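Local atomic coordinates of ribokinase (Giardia lamblia, PDB entry 6WHJ), a protein that probably catalyses the magnesium- and ATP-dependent phosphorylation of D-ribose at O-5, giving D-ribose 5-phosphate, as a homodimeric member of the PfkB carbohydrate kinase family. Residues B[261-266]-B[335-340]; B[280-285]-B[329-334]; B[91-96]-B[120-125]. All coordinates share one frame; numbering follows the deposited sequence.

Contact 1: B[261-266]-B[335-340]; sequences YSHGRA and DDALSK
Ala337 turns its methyl group toward Tyr261, and this pair makes up most of the apolar contact. The hydroxyl end of the tyrosine does the touching: Tyr261 OH lies 3.3 Å from Ala337 CB, and the ring carbon behind it, Tyr261 CZ, is 3.9 Å from the same CB. CG of the tyrosine lies anti to the backbone N (chi1 162°), which sends the phenol from the loop to the helix, where its oxygen end meets the methyl. His263 adds a thinner contact, its CE1 standing 4.4 Å from Ala337 CB.

The loop follows strand 255-258, an outermost strand of the large central sheet in this ribokinase-like alpha/beta fold, and leads to helix 272-287. Here it runs beside helix 331-341, the last helix of the chain. Helix 301-318 touches both segments, with Val313 against Tyr261 and Leu338, Phe310 against Leu338, and Ile317 against His263. The His263 side chain is also about 5 Å from that of Arg321, a predicted potassium-site residue.

Polar bonds form inside each segment and do not link the two. Tyr261 OH and His263 ND1 are hydrogen-bonded at 2.8 Å, and either could be the donor. Tyr261 CZ lies at the edge of the imidazole, in its plane; the bond probably restrains the turn of the imidazole and holds the phenol oxygen in place. On the helix, Asp335 O receives two bonds from one residue: Ser339 OG at 2.8 Å and Ser339 N at 3.2 Å, arriving from opposite faces of the carbonyl plane.

Contact 2: B[280-285]-B[329-334]; sequences FCVRLM and PRRQEV
The guanidinium groups of Arg331 and Arg283 meet at the edge of the former: Arg283 NH1 lies near the Arg331 plane, 4.4 Å from Arg331 NH1. Val282 CG1 lies 3.7 Å from Arg331 NH2.

The like charges share an anion: both NH1 atoms form salt bridges with Glu286 OE1, which probably balances part of their charge. Arg331 also reaches Asp335 through NE and the carbonyl oxygen of Val55 through NH2, which leaves its guanidinium gripped at all three nitrogens, while Arg283 NH2 pairs with Glu306, and Phe310 of helix 301-318 touches both arginine side chains.

CG of Arg331 is anti to the backbone N (chi1 180°) and the chain then bends at chi2 (54°), a course that carries it past Val282, the two side chains pointing in opposite directions. Arg330 is the N-cap of the second helix, and its N donates a weak bond to Glu333 OE1 at 3.5 Å.

Helix 272-287, which carries the predicted catalytic base Asp274 in its first turn, thus meets the start of the C-terminal helix 331-341 through a charged network, on the helical layer flanking the central sheet of the ribokinase-like fold.

Contact 3: B[91-96]-B[120-125]; sequences KQVSGA and NGMLKP
Met122 reaches across to the turn after strand 91-93 and contributes about half of the 169 Å² buried between the two segments. Its conformation determines what it meets. CG lies anti to the carbonyl carbon and beside the backbone N (chi1 -84°), the chain bends at chi2 (77°), and the last bond is extended (chi3 172°), carrying the methyl to the backbone of the turn. CE rests 3.5 Å from Gly95 CA, at a residue with no side chain to intervene, and 3.6 Å from Ala96 N.

Ala96 points its CB toward the methionine and packs against the sulfur, with Ala96 CB 4.0 Å from Met122 SD. The base of the same side chain is met by Val93, whose CG2 is 4.3 Å from Met122 CB. The methionine is therefore touched near its root by the valine and along its outer half by the turn, all of it by van der Waals contact.

Met122 ends a short 3-10 turn, in which Leu123 N makes a weak bond with Asn120 O at 3.4 Å. Within that turn, Asn120 is buried and turned away from the contact, its ND2 bonded to the carbonyl oxygen of Tyr15, next to the predicted substrate residue Asn16.

Strand 91-93 is an outermost strand of the large sheet, with backbone bonds joining Lys91 and Val93 to strand 62-69. Beyond Met122, Leu123 packs on Ala67 of that strand and on Phe155 of helix 149-165, while Pro125 touches Leu154 and Val158 of the same helix. Between the two segments the chain forms strands 99-105 and 111-116 of the smaller four-stranded sheet, the lid of ribokinases, so the contact joins the outgoing and returning connections at the lid's base.

How the contacts relate
Contact 3 closes first along the chain; contacts 1 and 2 follow, with contact 2 nested inside the loop that contact 1 closes. Those two share helix 331-341, their segments 329-334 and 335-340 being consecutive, and their centres are about 13 Å apart. Contact 3 lies far off, its centre about 39 Å from that of contact 1, on the opposite side of the chain's centre, and about 30 Å from that of contact 2. Its strand 91-93 lies at one end of the nine-stranded sheet, whereas the loop of contact 1 follows strand 255-258 at the other. Contact 3 thus belongs to the lid connections, and contacts 1 and 2 tie the C-terminal helix to the alpha/beta body.

Contact 1: B[261-266]-B[335-340]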
loop_
_atom_site.group_PDB
_atom_site.type_symbol
_atom_site.label_atom_id
_atom_site.label_comp_id
_atom_site.label_asym_id
_atom_site.label_seq_id
_atom_site.Cartn_x
_atom_site.Cartn_y
_atom_site.Cartn_z
ATOM N N TYR B 261 16.950 -22.064 16.712
ATOM C CA TYR B 261 16.670 -22.079 18.138
ATOM C C TYR B 261 15.200 -21.736 18.306
ATOM O O TYR B 261 14.767 -20.652 17.902
ATOM C CB TYR B 261 17.549 -21.080 18.887
ATOM C CG TYR B 261 17.031 -20.734 20.255
ATOM C CD1 TYR B 261 17.264 -21.571 21.338
ATOM C CD2 TYR B 261 16.304 -19.565 20.470
ATOM C CE1 TYR B 261 16.785 -21.254 22.602
ATOM C CE2 TYR B 261 15.821 -19.243 21.727
ATOM C CZ TYR B 261 16.064 -20.091 22.788
ATOM O OH TYR B 261 15.588 -19.770 24.037
ATOM N N SER B 262 14.431 -22.658 18.869
ATOM C CA SER B 262 13.016 -22.413 19.097
ATOM C C SER B 262 12.834 -21.847 20.497
ATOM O O SER B 262 13.151 -22.516 21.484
ATOM C CB SER B 262 12.189 -23.681 18.921
ATOM O OG SER B 262 10.824 -23.396 19.187
ATOM N N HIS B 263 12.326 -20.622 20.574
ATOM C CA HIS B 263 12.114 -19.944 21.843
ATOM C C HIS B 263 10.697 -20.102 22.372
ATOM O O HIS B 263 10.471 -19.907 23.570
ATOM C CB HIS B 263 12.434 -18.451 21.694
ATOM C CG HIS B 263 12.510 -17.712 22.993
ATOM N ND1 HIS B 263 13.493 -17.956 23.931
ATOM C CD2 HIS B 263 11.731 -16.729 23.508
ATOM C CE1 HIS B 263 13.311 -17.159 24.969
ATOM N NE2 HIS B 263 12.249 -16.405 24.738
ATOM N N GLY B 264 9.752 -20.458 21.513
ATOM C CA GLY B 264 8.359 -20.521 21.892
ATOM C C GLY B 264 7.495 -20.410 20.652
ATOM O O GLY B 264 7.984 -20.486 19.526
ATOM N N ARG B 265 6.201 -20.216 20.891
ATOM C CA ARG B 265 5.238 -20.183 19.800
ATOM C C ARG B 265 5.572 -19.046 18.852
ATOM O O ARG B 265 5.697 -17.895 19.277
ATOM C CB ARG B 265 3.818 -20.024 20.348
ATOM N N ALA B 266 5.745 -19.375 17.575
ATOM C CA ALA B 266 5.918 -18.340 16.567
ATOM C C ALA B 266 4.660 -17.486 16.484
ATOM O O ALA B 266 3.541 -18.006 16.431
ATOM C CB ALA B 266 6.234 -18.967 15.211
ATOM N N ASP B 335 21.730 -13.335 25.537
ATOM C CA ASP B 335 22.729 -14.014 26.365
ATOM C C ASP B 335 22.086 -15.032 27.298
ATOM O O ASP B 335 22.626 -16.128 27.493
ATOM C CB ASP B 335 23.544 -13.009 27.185
ATOM C CG ASP B 335 24.555 -12.243 26.354
ATOM O OD1 ASP B 335 25.109 -11.251 26.876
ATOM O OD2 ASP B 335 24.794 -12.622 25.186
ATOM N N ASP B 336 20.943 -14.685 27.898
ATOM C CA ASP B 336 20.305 -15.600 28.837
ATOM C C ASP B 336 19.875 -16.887 28.138
ATOM O O ASP B 336 20.187 -17.990 28.598
ATOM C CB ASP B 336 19.100 -14.932 29.507
ATOM C CG ASP B 336 19.496 -13.856 30.513
ATOM O OD1 ASP B 336 18.668 -12.957 30.766
ATOM O OD2 ASP B 336 20.634 -13.888 31.033
ATOM N N ALA B 337 19.172 -16.764 27.009
ATOM C CA ALA B 337 18.664 -17.951 26.332
ATOM C C ALA B 337 19.780 -18.780 25.708
ATOM O O ALA B 337 19.618 -19.992 25.523
ATOM C CB ALA B 337 17.637 -17.544 25.274
ATOM N N LEU B 338 20.914 -18.152 25.372
ATOM C CA LEU B 338 22.055 -18.900 24.849
ATOM C C LEU B 338 22.672 -19.784 25.928
ATOM O O LEU B 338 23.222 -20.851 25.623
ATOM C CB LEU B 338 23.097 -17.934 24.278
ATOM C CG LEU B 338 24.234 -18.472 23.396
ATOM C CD1 LEU B 338 23.711 -19.401 22.316
ATOM C CD2 LEU B 338 25.044 -17.351 22.766
ATOM N N SER B 339 22.573 -19.362 27.192
ATOM C CA SER B 339 23.112 -20.143 28.301
ATOM C C SER B 339 22.278 -21.394 28.552
ATOM O O SER B 339 22.822 -22.487 28.750
ATOM C CB SER B 339 23.170 -19.280 29.561
ATOM O OG SER B 339 23.656 -17.984 29.262
ATOM N N LYS B 340 20.950 -21.246 28.570
ATOM C CA LYS B 340 20.083 -22.406 28.751
ATOM C C LYS B 340 20.195 -23.365 27.569
ATOM O O LYS B 340 20.155 -24.589 27.751
ATOM C CB LYS B 340 18.636 -21.951 28.961
#

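Contact 2: B[280-285]-B[329-334]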
loop_
_atom_site.group_PDB
_atom_site.type_symbol
_atom_site.label_atom_id
_atom_site.label_comp_id
_atom_site.label_asym_id
_atom_site.label_seq_id
_atom_site.Cartn_x
_atom_site.Cartn_y
_atom_site.Cartn_z
ATOM N N PHE B 280 24.068 -11.676 13.658
ATOM C CA PHE B 280 25.245 -12.328 13.096
ATOM C C PHE B 280 26.411 -11.351 13.008
ATOM O O PHE B 280 27.546 -11.691 13.359
ATOM C CB PHE B 280 24.907 -12.891 11.712
ATOM C CG PHE B 280 26.068 -13.516 11.008
ATOM C CD1 PHE B 280 26.620 -14.706 11.463
ATOM C CD2 PHE B 280 26.661 -12.875 9.920
ATOM C CE1 PHE B 280 27.710 -15.282 10.812
ATOM C CE2 PHE B 280 27.758 -13.437 9.264
ATOM C CZ PHE B 280 28.285 -14.647 9.715
ATOM N N CYS B 281 26.143 -10.118 12.566
ATOM C CA CYS B 281 27.207 -9.127 12.461
ATOM C C CYS B 281 27.708 -8.696 13.832
ATOM O O CYS B 281 28.915 -8.498 14.018
ATOM C CB CYS B 281 26.728 -7.920 11.659
ATOM S SG CYS B 281 26.523 -8.280 9.907
ATOM N N VAL B 282 26.803 -8.532 14.802
ATOM C CA VAL B 282 27.233 -8.148 16.146
ATOM C C VAL B 282 28.203 -9.180 16.707
ATOM O O VAL B 282 29.311 -8.841 17.137
ATOM C CB VAL B 282 26.019 -7.945 17.071
ATOM C CG1 VAL B 282 26.455 -7.927 18.529
ATOM C CG2 VAL B 282 25.321 -6.646 16.723
ATOM N N ARG B 283 27.808 -10.459 16.686
ATOM C CA ARG B 283 28.663 -11.517 17.223
ATOM C C ARG B 283 29.919 -11.715 16.387
ATOM O O ARG B 283 30.980 -12.027 16.936
ATOM C CB ARG B 283 27.896 -12.831 17.306
ATOM C CG ARG B 283 28.529 -13.862 18.219
ATOM C CD ARG B 283 28.660 -13.343 19.633
ATOM N NE ARG B 283 29.423 -14.270 20.460
ATOM C CZ ARG B 283 30.494 -13.942 21.176
ATOM N NH1 ARG B 283 30.933 -12.688 21.199
ATOM N NH2 ARG B 283 31.109 -14.875 21.890
ATOM N N LEU B 284 29.820 -11.546 15.069
ATOM C CA LEU B 284 30.998 -11.643 14.219
ATOM C C LEU B 284 32.009 -10.576 14.594
ATOM O O LEU B 284 33.199 -10.861 14.774
ATOM C CB LEU B 284 30.587 -11.519 12.757
ATOM C CG LEU B 284 31.554 -11.984 11.679
ATOM C CD1 LEU B 284 32.017 -13.390 11.985
ATOM C CD2 LEU B 284 30.844 -11.946 10.335
ATOM N N MET B 285 31.537 -9.339 14.755
ATOM C CA MET B 285 32.413 -8.238 15.132
ATOM C C MET B 285 33.028 -8.460 16.508
ATOM O O MET B 285 34.185 -8.090 16.739
ATOM C CB MET B 285 31.631 -6.920 15.097
ATOM C CG MET B 285 32.446 -5.680 15.436
ATOM S SD MET B 285 32.411 -5.312 17.210
ATOM C CE MET B 285 30.650 -5.117 17.455
ATOM N N PRO B 329 15.332 -8.761 20.237
ATOM C CA PRO B 329 15.492 -8.779 21.695
ATOM C C PRO B 329 16.693 -7.958 22.162
ATOM O O PRO B 329 17.596 -7.616 21.396
ATOM C CB PRO B 329 15.685 -10.270 22.009
ATOM C CG PRO B 329 16.274 -10.848 20.753
ATOM C CD PRO B 329 15.765 -10.019 19.600
ATOM N N ARG B 330 16.702 -7.679 23.466
ATOM C CA ARG B 330 17.852 -7.059 24.108
ATOM C C ARG B 330 18.959 -8.094 24.295
ATOM O O ARG B 330 18.701 -9.297 24.390
ATOM C CB ARG B 330 17.455 -6.446 25.453
ATOM N N ARG B 331 20.205 -7.614 24.347
ATOM C CA ARG B 331 21.356 -8.511 24.453
ATOM C C ARG B 331 21.260 -9.460 25.648
ATOM O O ARG B 331 21.597 -10.646 25.532
ATOM C CB ARG B 331 22.644 -7.700 24.532
ATOM C CG ARG B 331 23.901 -8.548 24.655
ATOM C CD ARG B 331 23.983 -9.580 23.551
ATOM N NE ARG B 331 25.233 -10.329 23.601
ATOM C CZ ARG B 331 26.313 -10.002 22.896
ATOM N NH1 ARG B 331 27.418 -10.724 22.983
ATOM N NH2 ARG B 331 26.291 -8.951 22.093
ATOM N N GLN B 332 20.840 -8.962 26.814
ATOM C CA GLN B 332 20.737 -9.848 27.969
ATOM C C GLN B 332 19.760 -10.982 27.696
ATOM O O GLN B 332 19.992 -12.123 28.111
ATOM C CB GLN B 332 20.338 -9.062 29.219
ATOM C CG GLN B 332 20.745 -9.740 30.530
ATOM C CD GLN B 332 22.233 -10.105 30.593
ATOM O OE1 GLN B 332 22.605 -11.146 31.143
ATOM N NE2 GLN B 332 23.086 -9.241 30.042
ATOM N N GLU B 333 18.651 -10.685 27.011
ATOM C CA GLU B 333 17.710 -11.740 26.639
ATOM C C GLU B 333 18.367 -12.774 25.735
ATOM O O GLU B 333 18.127 -13.977 25.887
ATOM C CB GLU B 333 16.482 -11.142 25.953
ATOM C CG GLU B 333 15.695 -10.173 26.806
ATOM C CD GLU B 333 14.703 -9.380 25.986
ATOM O OE1 GLU B 333 14.607 -8.145 26.174
ATOM O OE2 GLU B 333 14.030 -9.996 25.138
ATOM N N VAL B 334 19.180 -12.323 24.774
ATOM C CA VAL B 334 19.907 -13.254 23.910
ATOM C C VAL B 334 20.944 -14.034 24.709
ATOM O O VAL B 334 21.037 -15.263 24.600
ATOM C CB VAL B 334 20.563 -12.507 22.734
ATOM C CG1 VAL B 334 21.249 -13.492 21.809
ATOM C CG2 VAL B 334 19.550 -11.702 21.968
#

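Contact 3: B[91-96]-B[120-125]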
loop_
_atom_site.group_PDB
_atom_site.type_symbol
_atom_site.label_atom_id
_atom_site.label_comp_id
_atom_site.label_asym_id
_atom_site.label_seq_id
_atom_site.Cartn_x
_atom_site.Cartn_y
_atom_site.Cartn_z
ATOM N N LYS B 91 21.326 11.181 5.645
ATOM C CA LYS B 91 21.235 12.432 4.917
ATOM C C LYS B 91 19.796 12.678 4.469
ATOM O O LYS B 91 19.169 11.799 3.874
ATOM C CB LYS B 91 22.177 12.383 3.719
ATOM C CG LYS B 91 23.677 12.323 4.078
ATOM C CD LYS B 91 24.123 13.337 5.142
ATOM C CE LYS B 91 25.564 13.029 5.566
ATOM N NZ LYS B 91 26.109 13.849 6.695
ATOM N N GLN B 92 19.274 13.875 4.728
ATOM C CA GLN B 92 17.939 14.237 4.261
ATOM C C GLN B 92 18.054 15.002 2.943
ATOM O O GLN B 92 18.726 16.034 2.886
ATOM C CB GLN B 92 17.194 15.059 5.310
ATOM C CG GLN B 92 16.670 14.194 6.434
ATOM C CD GLN B 92 15.740 14.919 7.389
ATOM O OE1 GLN B 92 16.171 15.656 8.278
ATOM N NE2 GLN B 92 14.437 14.698 7.208
ATOM N N VAL B 93 17.385 14.506 1.896
ATOM C CA VAL B 93 17.483 15.054 0.544
ATOM C C VAL B 93 16.113 15.542 0.085
ATOM O O VAL B 93 15.073 15.060 0.542
ATOM C CB VAL B 93 18.046 14.021 -0.467
ATOM C CG1 VAL B 93 19.402 13.510 -0.019
ATOM C CG2 VAL B 93 17.088 12.875 -0.646
ATOM N N SER B 94 16.115 16.515 -0.825
ATOM C CA SER B 94 14.877 17.092 -1.343
ATOM C C SER B 94 14.461 16.505 -2.684
ATOM O O SER B 94 13.383 16.851 -3.186
ATOM C CB SER B 94 14.997 18.616 -1.478
ATOM O OG SER B 94 16.170 18.965 -2.184
ATOM N N GLY B 95 15.288 15.647 -3.281
ATOM C CA GLY B 95 14.976 15.140 -4.610
ATOM C C GLY B 95 13.751 14.242 -4.608
ATOM O O GLY B 95 12.914 14.313 -5.511
ATOM N N ALA B 96 13.687 13.322 -3.663
ATOM C CA ALA B 96 12.605 12.369 -3.541
ATOM C C ALA B 96 12.010 12.428 -2.139
ATOM O O ALA B 96 12.621 12.986 -1.221
ATOM C CB ALA B 96 13.107 10.947 -3.836
ATOM N N ASN B 120 15.932 6.616 -1.111
ATOM C CA ASN B 120 16.961 5.583 -1.106
ATOM C C ASN B 120 17.740 5.582 -2.414
ATOM O O ASN B 120 18.928 5.232 -2.431
ATOM C CB ASN B 120 16.321 4.220 -0.848
ATOM C CG ASN B 120 15.801 4.085 0.570
ATOM O OD1 ASN B 120 16.552 4.270 1.532
ATOM N ND2 ASN B 120 14.504 3.797 0.711
ATOM N N GLY B 121 17.117 6.040 -3.501
ATOM C CA GLY B 121 17.800 6.119 -4.776
ATOM C C GLY B 121 18.828 7.237 -4.883
ATOM O O GLY B 121 19.568 7.266 -5.875
ATOM N N MET B 122 18.899 8.149 -3.904
ATOM C CA MET B 122 19.910 9.205 -3.917
ATOM C C MET B 122 21.158 8.868 -3.110
ATOM O O MET B 122 22.116 9.654 -3.134
ATOM C CB MET B 122 19.353 10.531 -3.384
ATOM C CG MET B 122 18.609 11.372 -4.400
ATOM S SD MET B 122 16.955 10.786 -4.760
ATOM C CE MET B 122 16.385 12.169 -5.760
ATOM N N LEU B 123 21.163 7.754 -2.378
ATOM C CA LEU B 123 22.295 7.376 -1.533
ATOM C C LEU B 123 23.439 6.940 -2.437
ATOM O O LEU B 123 23.420 5.843 -2.994
ATOM C CB LEU B 123 21.893 6.265 -0.565
ATOM C CG LEU B 123 22.907 5.837 0.502
ATOM C CD1 LEU B 123 23.189 6.991 1.419
ATOM C CD2 LEU B 123 22.404 4.663 1.306
ATOM N N LYS B 124 24.432 7.811 -2.586
ATOM C CA LYS B 124 25.664 7.629 -3.340
ATOM C C LYS B 124 26.813 7.931 -2.395
ATOM O O LYS B 124 26.611 8.564 -1.355
ATOM C CB LYS B 124 25.799 8.583 -4.542
ATOM C CG LYS B 124 24.611 8.888 -5.411
ATOM C CD LYS B 124 25.064 9.896 -6.453
ATOM C CE LYS B 124 24.187 9.913 -7.677
ATOM N NZ LYS B 124 22.754 10.029 -7.298
ATOM N N PRO B 125 28.035 7.500 -2.726
ATOM C CA PRO B 125 29.185 7.940 -1.922
ATOM C C PRO B 125 29.274 9.450 -1.771
ATOM O O PRO B 125 29.505 9.940 -0.659
ATOM C CB PRO B 125 30.386 7.385 -2.706
ATOM C CG PRO B 125 29.841 6.164 -3.389
ATOM C CD PRO B 125 28.419 6.511 -3.751
#